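PDB 2WDE: sulfur oxidation protein soxB from Thermus thermophilus, which probably acts as a dimanganese hydrolase of the 5'-nucleotidase family, releasing sulfate from a sulfur-bearing carrier protein during bacterial thiosulfate oxidation. Local coordinates for residues A[159-164]-A[259-264]; A[371-376]-A[402-407]; A[406-411]-A[421-426]. All coordinates share one frame; numbering follows the deposited sequence.

Followed from the N terminus, the chain first meets itself in contact 1, where 159-164 is joined by 259-264 after a long excursion of mixed helix and strand; this brings together the ends of strands from two different sheets beside the manganese site. Contact 2 comes later and separately, closing the loop that runs through helix 380-392 and strand 398-401. Contact 3 begins on the residues where contact 2 ends, sharing Trp406 and Gly407 with it and folding helix 418-425 back on the same loop. None of the three encloses another. Thiosulfate lies where they converge, and Trp164 of contact 1 packs against Trp406 and Val404.

Contact 1. Residues A[159-164]-A[259-264]; sequences HMVSHW and VLLSHN. With MN (manganese (II) ion), chain G; THJ (thiosulfate), chain H.
With CG set anti to the backbone N in both residues, His163 (chi1 169°) and His263 (chi1 -157°) send their imidazoles to one manganese ion in the dinuclear site of this metallophosphoesterase-like fold. His163 binds through ND1 and His263 through NE2, each of these nitrogens 2.2 Å from the ion; Asp132 and His286 are further protein ligands, with a water and thiosulfate O1 completing the set. The opposite nitrogens are tethered as well, His163 NE2 to His226 and His263 ND1 to the carbonyl of Gly130; with both nitrogens of each ring engaged, its rotation is held. The rings meet obliquely, planes 67° apart, while CB of His163 stands over one face of the His263 ring, 3.5 Å from its centroid. Next to His163, the indole edge of Trp164 faces the ligand, and NE1 makes a tentative hydrogen bond to thiosulfate O1. Behind the metal, the segments continue side by side from strands 159-160 and 257-262, which belong to different sheets. Here the contact becomes apolar: Leu261 CD2 reaches CB of His159, and Val161 CG1 lies 3.9 Å from Leu261 CG.

Contact 2. Residues A[371-376]-A[402-407]; sequences LYKRDT and PAVRWG. With THJ (thiosulfate), chain H.
Arg374 and Arg405 approach obliquely in the C-terminal domain of this 5'-nucleotidase family member, where two loops meet beside the thiosulfate site. Their guanidinium planes are turned 69° apart, and CG of Arg405 lies over one face of the Arg374 group. Arg374 NH2 and Arg405 NE, 3.7 Å apart, both donate to the same water, and Asp465 forms a salt bridge with Arg374 NH2, giving that charge a partner of its own. Bends at chi2 and chi3 fold Arg374 over the backbone of Arg405. Lys373 takes a different course: its chain passes Val404 with CE 4.0 Å from CG2, and brings NZ to the carbonyl of Pro402. That bond, 2.9 Å from Lys373 NZ to Pro402 O, meets the carbonyl almost head-on (C=O...N 163°), and Asp382 supplies a salt bridge to the same ammonium group. Val404 also places CG2 over the indole face of Trp406 and CB near thiosulfate S2. Arg405 runs extended from CG to NE past the thiosulfate, and the turn at its end (chi4 82°) brings NH1 back to O3, which lies at the guanidinium edge, in its plane, with NH1 and O3 3.0 Å apart.

Contact 3. Residues A[406-411]-A[421-426]; sequences WGTTIL and LYAYTG. With THJ (thiosulfate), chain H; TBU (tertiary-butyl alcohol), chain E.
Helix 418-425, in the C-terminal domain of the 5'-nucleotidase family, packs against the loop that carries Trp406 into the active-site region. Tyr424 makes much of the contact. Its CG is anti to the carbonyl carbon (chi1 -82°), and although the CB bond points away from the loop, the ring swings back across Thr408, the two side chains crossing at about a right angle. Thr408 CG2 stands over one ring face, 3.8 Å from the centroid in a CH-pi contact, while Ile410 CG1 comes to the ring edge, 4.0 Å from Tyr424 CE2. The hydroxyl of Tyr424 donates a weak hydrogen bond to the backbone oxygen of Thr408, with OH and O 2.8 Å apart. Gly407 lies close to the helix: its CA is 3.3 Å from Ala423 O in a CA-H...O contact. The same carbonyl meets the indole edge of Trp406 in plane, Ala423 O lying 3.1 Å from CE3. A water donates to both Trp406 O and Tyr424 O, bridging loop and helix. Farther out, Trp381 of helix 380-392 stacks on Tyr424, and Thr425 faces helix 526-537. On the loop's far end, Leu411 packs on helix 91-98, while Ile410 is paired through the backbone with Leu371, in the loop between strand 365-367 and helix 380-392.

Contact 1. Residues A[159-164]-A[259-264]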
loop_
_atom_site.group_PDB
_atom_site.type_symbol
_atom_site.label_atom_id
_atom_site.label_comp_id
_atom_site.label_asym_id
_atom_site.label_seq_id
_atom_site.Cartn_x
_atom_site.Cartn_y
_atom_site.Cartn_z
ATOM N N HIS A 159 4.327 -6.280 -17.200
ATOM C CA HIS A 159 5.058 -6.911 -16.122
ATOM C C HIS A 159 4.388 -6.535 -14.800
ATOM O O HIS A 159 3.684 -5.521 -14.707
ATOM C CB HIS A 159 6.496 -6.376 -16.062
ATOM C CG HIS A 159 7.352 -6.744 -17.238
ATOM N ND1 HIS A 159 7.758 -8.038 -17.492
ATOM C CD2 HIS A 159 7.944 -5.975 -18.185
ATOM C CE1 HIS A 159 8.532 -8.053 -18.565
ATOM N NE2 HIS A 159 8.659 -6.814 -19.006
ATOM N N MET A 160 4.633 -7.359 -13.786
ATOM C CA MET A 160 4.201 -7.088 -12.416
ATOM C C MET A 160 5.183 -7.797 -11.499
ATOM O O MET A 160 5.878 -8.733 -11.917
ATOM C CB MET A 160 2.772 -7.582 -12.146
ATOM C CG MET A 160 2.662 -9.060 -11.676
ATOM S SD MET A 160 0.939 -9.570 -11.284
ATOM C CE MET A 160 0.755 -8.913 -9.569
ATOM N N VAL A 161 5.282 -7.315 -10.265
ATOM C CA VAL A 161 6.057 -7.977 -9.226
ATOM C C VAL A 161 5.006 -8.296 -8.137
ATOM O O VAL A 161 3.796 -8.123 -8.369
ATOM C CB VAL A 161 7.263 -7.140 -8.736
ATOM C CG1 VAL A 161 8.319 -7.012 -9.851
ATOM C CG2 VAL A 161 6.816 -5.764 -8.265
ATOM N N SER A 162 5.434 -8.772 -6.978
ATOM C CA SER A 162 4.456 -9.210 -5.984
ATOM C C SER A 162 4.785 -8.967 -4.519
ATOM O O SER A 162 5.932 -8.725 -4.129
ATOM C CB SER A 162 4.245 -10.719 -6.151
ATOM O OG SER A 162 5.376 -11.416 -5.631
ATOM N N HIS A 163 3.743 -9.131 -3.711
ATOM C CA HIS A 163 3.834 -9.105 -2.265
ATOM C C HIS A 163 2.597 -9.813 -1.714
ATOM O O HIS A 163 2.629 -11.026 -1.481
ATOM C CB HIS A 163 3.976 -7.703 -1.679
ATOM C CG HIS A 163 3.812 -7.669 -0.181
ATOM N ND1 HIS A 163 3.620 -6.503 0.527
ATOM C CD2 HIS A 163 3.788 -8.671 0.733
ATOM C CE1 HIS A 163 3.465 -6.788 1.810
ATOM N NE2 HIS A 163 3.586 -8.095 1.965
ATOM N N TRP A 164 1.502 -9.067 -1.550
ATOM C CA TRP A 164 0.258 -9.618 -1.005
ATOM C C TRP A 164 -0.376 -10.719 -1.868
ATOM O O TRP A 164 -1.245 -11.468 -1.410
ATOM C CB TRP A 164 -0.745 -8.498 -0.697
ATOM C CG TRP A 164 -0.539 -7.838 0.659
ATOM C CD1 TRP A 164 0.327 -6.822 0.960
ATOM C CD2 TRP A 164 -1.206 -8.169 1.885
ATOM N NE1 TRP A 164 0.211 -6.475 2.289
ATOM C CE2 TRP A 164 -0.713 -7.299 2.879
ATOM C CE3 TRP A 164 -2.182 -9.114 2.234
ATOM C CZ2 TRP A 164 -1.112 -7.385 4.213
ATOM C CZ3 TRP A 164 -2.601 -9.177 3.558
ATOM C CH2 TRP A 164 -2.074 -8.307 4.526
ATOM N N VAL A 259 15.860 -0.553 -15.368
ATOM C CA VAL A 259 14.780 -0.093 -14.498
ATOM C C VAL A 259 14.418 -1.210 -13.525
ATOM O O VAL A 259 14.184 -2.348 -13.945
ATOM C CB VAL A 259 13.529 0.287 -15.298
ATOM C CG1 VAL A 259 12.420 0.764 -14.348
ATOM C CG2 VAL A 259 13.851 1.347 -16.357
ATOM N N LEU A 260 14.334 -0.883 -12.239
ATOM C CA LEU A 260 13.938 -1.870 -11.238
ATOM C C LEU A 260 12.469 -1.668 -10.858
ATOM O O LEU A 260 12.103 -0.628 -10.314
ATOM C CB LEU A 260 14.820 -1.780 -9.980
ATOM C CG LEU A 260 14.486 -2.797 -8.871
ATOM C CD1 LEU A 260 14.740 -4.241 -9.334
ATOM C CD2 LEU A 260 15.197 -2.491 -7.558
ATOM N N LEU A 261 11.632 -2.648 -11.187
ATOM C CA LEU A 261 10.213 -2.633 -10.831
ATOM C C LEU A 261 10.207 -3.313 -9.463
ATOM O O LEU A 261 10.375 -4.522 -9.360
ATOM C CB LEU A 261 9.390 -3.437 -11.845
ATOM C CG LEU A 261 7.884 -3.517 -11.587
ATOM C CD1 LEU A 261 7.282 -2.121 -11.504
ATOM C CD2 LEU A 261 7.171 -4.353 -12.648
ATOM N N SER A 262 10.099 -2.511 -8.413
ATOM C CA SER A 262 10.296 -2.989 -7.051
ATOM C C SER A 262 9.114 -2.985 -6.081
ATOM O O SER A 262 8.242 -2.128 -6.140
ATOM C CB SER A 262 11.428 -2.190 -6.419
ATOM O OG SER A 262 11.610 -2.561 -5.063
ATOM N N HIS A 263 9.139 -3.938 -5.157
ATOM C CA HIS A 263 8.165 -3.996 -4.077
ATOM C C HIS A 263 8.939 -4.200 -2.789
ATOM O O HIS A 263 8.477 -4.866 -1.858
ATOM C CB HIS A 263 7.086 -5.071 -4.274
ATOM C CG HIS A 263 5.822 -4.793 -3.515
ATOM N ND1 HIS A 263 4.660 -4.370 -4.127
ATOM C CD2 HIS A 263 5.563 -4.802 -2.183
ATOM C CE1 HIS A 263 3.729 -4.173 -3.208
ATOM N NE2 HIS A 263 4.248 -4.439 -2.022
ATOM N N ASN A 264 10.120 -3.590 -2.736
ATOM C CA ASN A 264 10.975 -3.660 -1.551
ATOM C C ASN A 264 10.488 -2.657 -0.518
ATOM O O ASN A 264 10.724 -2.830 0.682
ATOM C CB ASN A 264 12.413 -3.225 -1.893
ATOM C CG ASN A 264 13.210 -4.281 -2.617
ATOM O OD1 ASN A 264 13.070 -5.476 -2.356
ATOM N ND2 ASN A 264 14.148 -3.828 -3.458
HETATM MN MN MN G . 3.262 -4.392 -0.047
HETATM S S1 THJ H . 1.308 -3.172 2.457
HETATM O O1 THJ H . 2.075 -4.314 2.001
HETATM O O2 THJ H . 0.152 -2.877 1.616
HETATM O O3 THJ H . 2.145 -1.999 2.693
HETATM S S2 THJ H . 0.548 -3.689 4.272
HETATM O O HOH W 1 2.203 -2.328 0.080
#

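Contact 2. Residues A[371-376]-A[402-407]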
loop_
_atom_site.group_PDB
_atom_site.type_symbol
_atom_site.label_atom_id
_atom_site.label_comp_id
_atom_site.label_asym_id
_atom_site.label_seq_id
_atom_site.Cartn_x
_atom_site.Cartn_y
_atom_site.Cartn_z
ATOM N N LEU A 371 -13.722 8.764 7.828
ATOM C CA LEU A 371 -13.098 7.532 8.313
ATOM C C LEU A 371 -11.871 7.283 7.428
ATOM O O LEU A 371 -12.014 6.997 6.250
ATOM C CB LEU A 371 -14.067 6.338 8.190
ATOM C CG LEU A 371 -15.235 6.355 9.185
ATOM C CD1 LEU A 371 -16.160 5.180 8.914
ATOM C CD2 LEU A 371 -14.722 6.335 10.645
ATOM N N TYR A 372 -10.680 7.492 7.983
ATOM C CA TYR A 372 -9.433 7.308 7.236
ATOM C C TYR A 372 -8.606 6.238 7.926
ATOM O O TYR A 372 -8.785 5.969 9.111
ATOM C CB TYR A 372 -8.654 8.621 7.123
ATOM C CG TYR A 372 -8.232 9.204 8.452
ATOM C CD1 TYR A 372 -6.975 8.926 8.975
ATOM C CD2 TYR A 372 -9.071 10.062 9.161
ATOM C CE1 TYR A 372 -6.554 9.476 10.165
ATOM C CE2 TYR A 372 -8.656 10.636 10.360
ATOM C CZ TYR A 372 -7.395 10.342 10.851
ATOM O OH TYR A 372 -6.978 10.877 12.044
ATOM N N LYS A 373 -7.733 5.598 7.165
ATOM C CA LYS A 373 -6.963 4.470 7.677
ATOM C C LYS A 373 -5.474 4.736 7.869
ATOM O O LYS A 373 -4.873 4.255 8.823
ATOM C CB LYS A 373 -7.132 3.286 6.711
ATOM C CG LYS A 373 -6.136 2.149 6.927
ATOM C CD LYS A 373 -6.593 1.249 8.059
ATOM C CE LYS A 373 -5.504 0.251 8.488
ATOM N NZ LYS A 373 -6.101 -0.804 9.380
ATOM N N ARG A 374 -4.870 5.435 6.912
ATOM C CA ARG A 374 -3.425 5.658 6.919
ATOM C C ARG A 374 -2.910 6.701 7.903
ATOM O O ARG A 374 -3.445 7.800 7.996
ATOM C CB ARG A 374 -2.946 5.980 5.500
ATOM C CG ARG A 374 -2.931 4.744 4.590
ATOM C CD ARG A 374 -1.615 4.637 3.833
ATOM N NE ARG A 374 -0.466 4.419 4.713
ATOM C CZ ARG A 374 0.774 4.797 4.412
ATOM N NH1 ARG A 374 1.017 5.406 3.259
ATOM N NH2 ARG A 374 1.776 4.544 5.248
ATOM N N ASP A 375 -1.839 6.346 8.611
ATOM C CA ASP A 375 -1.190 7.230 9.586
ATOM C C ASP A 375 -0.151 6.392 10.291
ATOM O O ASP A 375 -0.316 5.188 10.411
ATOM C CB ASP A 375 -2.184 7.762 10.652
ATOM C CG ASP A 375 -1.558 8.827 11.545
ATOM O OD1 ASP A 375 -1.259 9.920 11.017
ATOM O OD2 ASP A 375 -1.226 8.532 12.727
ATOM N N THR A 376 0.885 7.022 10.817
ATOM C CA THR A 376 1.897 6.255 11.550
ATOM C C THR A 376 1.278 5.591 12.775
ATOM O O THR A 376 1.605 4.450 13.094
ATOM C CB THR A 376 3.056 7.160 12.045
ATOM O OG1 THR A 376 3.703 7.786 10.936
ATOM C CG2 THR A 376 4.099 6.339 12.861
ATOM N N PRO A 402 -4.316 -3.947 12.739
ATOM C CA PRO A 402 -3.130 -3.972 11.877
ATOM C C PRO A 402 -2.920 -2.682 11.091
ATOM O O PRO A 402 -3.805 -2.233 10.361
ATOM C CB PRO A 402 -3.416 -5.148 10.933
ATOM C CG PRO A 402 -4.899 -5.160 10.811
ATOM C CD PRO A 402 -5.415 -4.762 12.185
ATOM N N ALA A 403 -1.718 -2.126 11.197
ATOM C CA ALA A 403 -1.393 -0.886 10.510
ATOM C C ALA A 403 -0.987 -1.100 9.059
ATOM O O ALA A 403 0.050 -0.600 8.612
ATOM C CB ALA A 403 -0.328 -0.118 11.273
ATOM N N VAL A 404 -1.808 -1.839 8.320
ATOM C CA VAL A 404 -1.573 -2.026 6.888
ATOM C C VAL A 404 -1.764 -0.675 6.181
ATOM O O VAL A 404 -2.424 0.223 6.713
ATOM C CB VAL A 404 -2.479 -3.134 6.282
ATOM C CG1 VAL A 404 -2.177 -4.491 6.947
ATOM C CG2 VAL A 404 -3.971 -2.767 6.412
ATOM N N ARG A 405 -1.156 -0.543 5.004
ATOM C CA ARG A 405 -1.207 0.666 4.181
ATOM C C ARG A 405 -2.402 0.685 3.230
ATOM O O ARG A 405 -2.713 1.709 2.633
ATOM C CB ARG A 405 0.059 0.730 3.327
ATOM C CG ARG A 405 1.330 0.985 4.120
ATOM C CD ARG A 405 2.492 1.377 3.206
ATOM N NE ARG A 405 3.689 1.645 4.001
ATOM C CZ ARG A 405 4.514 0.696 4.446
ATOM N NH1 ARG A 405 4.307 -0.574 4.127
ATOM N NH2 ARG A 405 5.554 1.014 5.198
ATOM N N TRP A 406 -3.015 -0.475 3.028
ATOM C CA TRP A 406 -4.171 -0.558 2.166
ATOM C C TRP A 406 -5.472 -0.223 2.906
ATOM O O TRP A 406 -5.555 -0.318 4.130
ATOM C CB TRP A 406 -4.262 -1.925 1.470
ATOM C CG TRP A 406 -4.070 -3.136 2.347
ATOM C CD1 TRP A 406 -2.895 -3.781 2.604
ATOM C CD2 TRP A 406 -5.110 -3.973 2.879
ATOM N NE1 TRP A 406 -3.130 -4.920 3.333
ATOM C CE2 TRP A 406 -4.482 -5.062 3.514
ATOM C CE3 TRP A 406 -6.500 -3.847 2.969
ATOM C CZ2 TRP A 406 -5.200 -6.041 4.200
ATOM C CZ3 TRP A 406 -7.220 -4.836 3.634
ATOM C CH2 TRP A 406 -6.564 -5.913 4.245
ATOM N N GLY A 407 -6.492 0.155 2.150
ATOM C CA GLY A 407 -7.765 0.534 2.736
ATOM C C GLY A 407 -8.465 1.536 1.838
ATOM O O GLY A 407 -8.223 1.588 0.627
HETATM S S1 THJ H . 1.308 -3.172 2.457
HETATM O O1 THJ H . 2.075 -4.314 2.001
HETATM O O2 THJ H . 0.152 -2.877 1.616
HETATM O O3 THJ H . 2.145 -1.999 2.693
HETATM S S2 THJ H . 0.548 -3.689 4.272
HETATM O O HOH W 2 -2.791 1.976 8.494
HETATM O O HOH W 3 4.479 4.334 4.345
HETATM O O HOH W 4 -1.039 3.198 7.425
#

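Contact 3. Residues A[406-411]-A[421-426]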
loop_
_atom_site.group_PDB
_atom_site.type_symbol
_atom_site.label_atom_id
_atom_site.label_comp_id
_atom_site.label_asym_id
_atom_site.label_seq_id
_atom_site.Cartn_x
_atom_site.Cartn_y
_atom_site.Cartn_z
ATOM N N TRP A 406 -3.015 -0.475 3.028
ATOM C CA TRP A 406 -4.171 -0.558 2.166
ATOM C C TRP A 406 -5.472 -0.223 2.906
ATOM O O TRP A 406 -5.555 -0.318 4.130
ATOM C CB TRP A 406 -4.262 -1.925 1.470
ATOM C CG TRP A 406 -4.070 -3.136 2.347
ATOM C CD1 TRP A 406 -2.895 -3.781 2.604
ATOM C CD2 TRP A 406 -5.110 -3.973 2.879
ATOM N NE1 TRP A 406 -3.130 -4.920 3.333
ATOM C CE2 TRP A 406 -4.482 -5.062 3.514
ATOM C CE3 TRP A 406 -6.500 -3.847 2.969
ATOM C CZ2 TRP A 406 -5.200 -6.041 4.200
ATOM C CZ3 TRP A 406 -7.220 -4.836 3.634
ATOM C CH2 TRP A 406 -6.564 -5.913 4.245
ATOM N N GLY A 407 -6.492 0.155 2.150
ATOM C CA GLY A 407 -7.765 0.534 2.736
ATOM C C GLY A 407 -8.465 1.536 1.838
ATOM O O GLY A 407 -8.223 1.588 0.627
ATOM N N THR A 408 -9.346 2.334 2.435
ATOM C CA THR A 408 -10.129 3.308 1.680
ATOM C C THR A 408 -10.527 4.425 2.639
ATOM O O THR A 408 -10.183 4.373 3.818
ATOM C CB THR A 408 -11.344 2.613 1.023
ATOM O OG1 THR A 408 -11.975 3.491 0.085
ATOM C CG2 THR A 408 -12.340 2.191 2.073
ATOM N N THR A 409 -11.214 5.441 2.131
ATOM C CA THR A 409 -11.629 6.576 2.949
ATOM C C THR A 409 -13.122 6.845 2.809
ATOM O O THR A 409 -13.630 7.031 1.703
ATOM C CB THR A 409 -10.828 7.849 2.592
ATOM O OG1 THR A 409 -9.430 7.564 2.640
ATOM C CG2 THR A 409 -11.170 8.992 3.570
ATOM N N ILE A 410 -13.822 6.895 3.934
ATOM C CA ILE A 410 -15.260 7.168 3.916
ATOM C C ILE A 410 -15.517 8.640 4.235
ATOM O O ILE A 410 -15.096 9.136 5.268
ATOM C CB ILE A 410 -16.036 6.266 4.917
ATOM C CG1 ILE A 410 -15.644 4.793 4.769
ATOM C CG2 ILE A 410 -17.541 6.466 4.762
ATOM C CD1 ILE A 410 -15.859 4.234 3.381
ATOM N N LEU A 411 -16.243 9.324 3.363
ATOM C CA LEU A 411 -16.558 10.744 3.564
ATOM C C LEU A 411 -17.722 10.940 4.546
ATOM O O LEU A 411 -18.533 10.042 4.744
ATOM C CB LEU A 411 -16.936 11.392 2.219
ATOM C CG LEU A 411 -15.905 11.347 1.082
ATOM C CD1 LEU A 411 -16.427 12.140 -0.130
ATOM C CD2 LEU A 411 -14.583 11.899 1.556
ATOM N N LEU A 421 -15.836 -2.789 3.714
ATOM C CA LEU A 421 -15.304 -3.685 4.749
ATOM C C LEU A 421 -14.194 -4.564 4.186
ATOM O O LEU A 421 -13.194 -4.813 4.857
ATOM C CB LEU A 421 -16.401 -4.553 5.381
ATOM C CG LEU A 421 -17.510 -3.884 6.202
ATOM C CD1 LEU A 421 -18.303 -4.979 6.940
ATOM C CD2 LEU A 421 -16.939 -2.874 7.192
ATOM N N TYR A 422 -14.384 -5.057 2.962
ATOM C CA TYR A 422 -13.380 -5.889 2.305
ATOM C C TYR A 422 -12.155 -5.049 1.929
ATOM O O TYR A 422 -11.032 -5.514 2.042
ATOM C CB TYR A 422 -13.947 -6.594 1.066
ATOM C CG TYR A 422 -15.055 -7.601 1.351
ATOM C CD1 TYR A 422 -14.956 -8.509 2.403
ATOM C CD2 TYR A 422 -16.212 -7.620 0.574
ATOM C CE1 TYR A 422 -15.979 -9.431 2.658
ATOM C CE2 TYR A 422 -17.233 -8.537 0.812
ATOM C CZ TYR A 422 -17.115 -9.438 1.850
ATOM O OH TYR A 422 -18.158 -10.323 2.075
ATOM N N ALA A 423 -12.371 -3.791 1.546
ATOM C CA ALA A 423 -11.250 -2.904 1.222
ATOM C C ALA A 423 -10.416 -2.630 2.477
ATOM O O ALA A 423 -9.215 -2.403 2.398
ATOM C CB ALA A 423 -11.752 -1.592 0.636
ATOM N N TYR A 424 -11.072 -2.640 3.636
ATOM C CA TYR A 424 -10.408 -2.351 4.909
ATOM C C TYR A 424 -9.886 -3.596 5.624
ATOM O O TYR A 424 -8.854 -3.545 6.301
ATOM C CB TYR A 424 -11.405 -1.680 5.871
ATOM C CG TYR A 424 -11.622 -0.179 5.717
ATOM C CD1 TYR A 424 -10.560 0.719 5.816
ATOM C CD2 TYR A 424 -12.920 0.342 5.662
ATOM C CE1 TYR A 424 -10.783 2.095 5.766
ATOM C CE2 TYR A 424 -13.159 1.715 5.630
ATOM C CZ TYR A 424 -12.083 2.580 5.669
ATOM O OH TYR A 424 -12.305 3.932 5.639
ATOM N N THR A 425 -10.656 -4.683 5.568
ATOM C CA THR A 425 -10.317 -5.883 6.328
ATOM C C THR A 425 -10.255 -7.169 5.498
ATOM O O THR A 425 -10.276 -8.279 6.061
ATOM C CB THR A 425 -11.291 -6.054 7.513
ATOM O OG1 THR A 425 -12.603 -6.267 7.000
ATOM C CG2 THR A 425 -11.308 -4.784 8.397
ATOM N N GLY A 426 -10.172 -7.019 4.178
ATOM C CA GLY A 426 -10.135 -8.149 3.257
ATOM C C GLY A 426 -8.856 -8.976 3.232
ATOM O O GLY A 426 -8.271 -9.212 2.167
HETATM S S1 THJ H . 1.308 -3.172 2.457
HETATM O O1 THJ H . 2.075 -4.314 2.001
HETATM O O2 THJ H . 0.152 -2.877 1.616
HETATM O O3 THJ H . 2.145 -1.999 2.693
HETATM S S2 THJ H . 0.548 -3.689 4.272
HETATM O O TBU E . -15.853 -14.053 -0.138
HETATM C C TBU E . -16.100 -14.207 1.259
HETATM C C1 TBU E . -15.048 -15.107 1.908
HETATM C C2 TBU E . -17.467 -14.853 1.462
HETATM C C3 TBU E . -16.056 -12.829 1.901
HETATM O O HOH W 5 -7.260 -1.242 6.152
#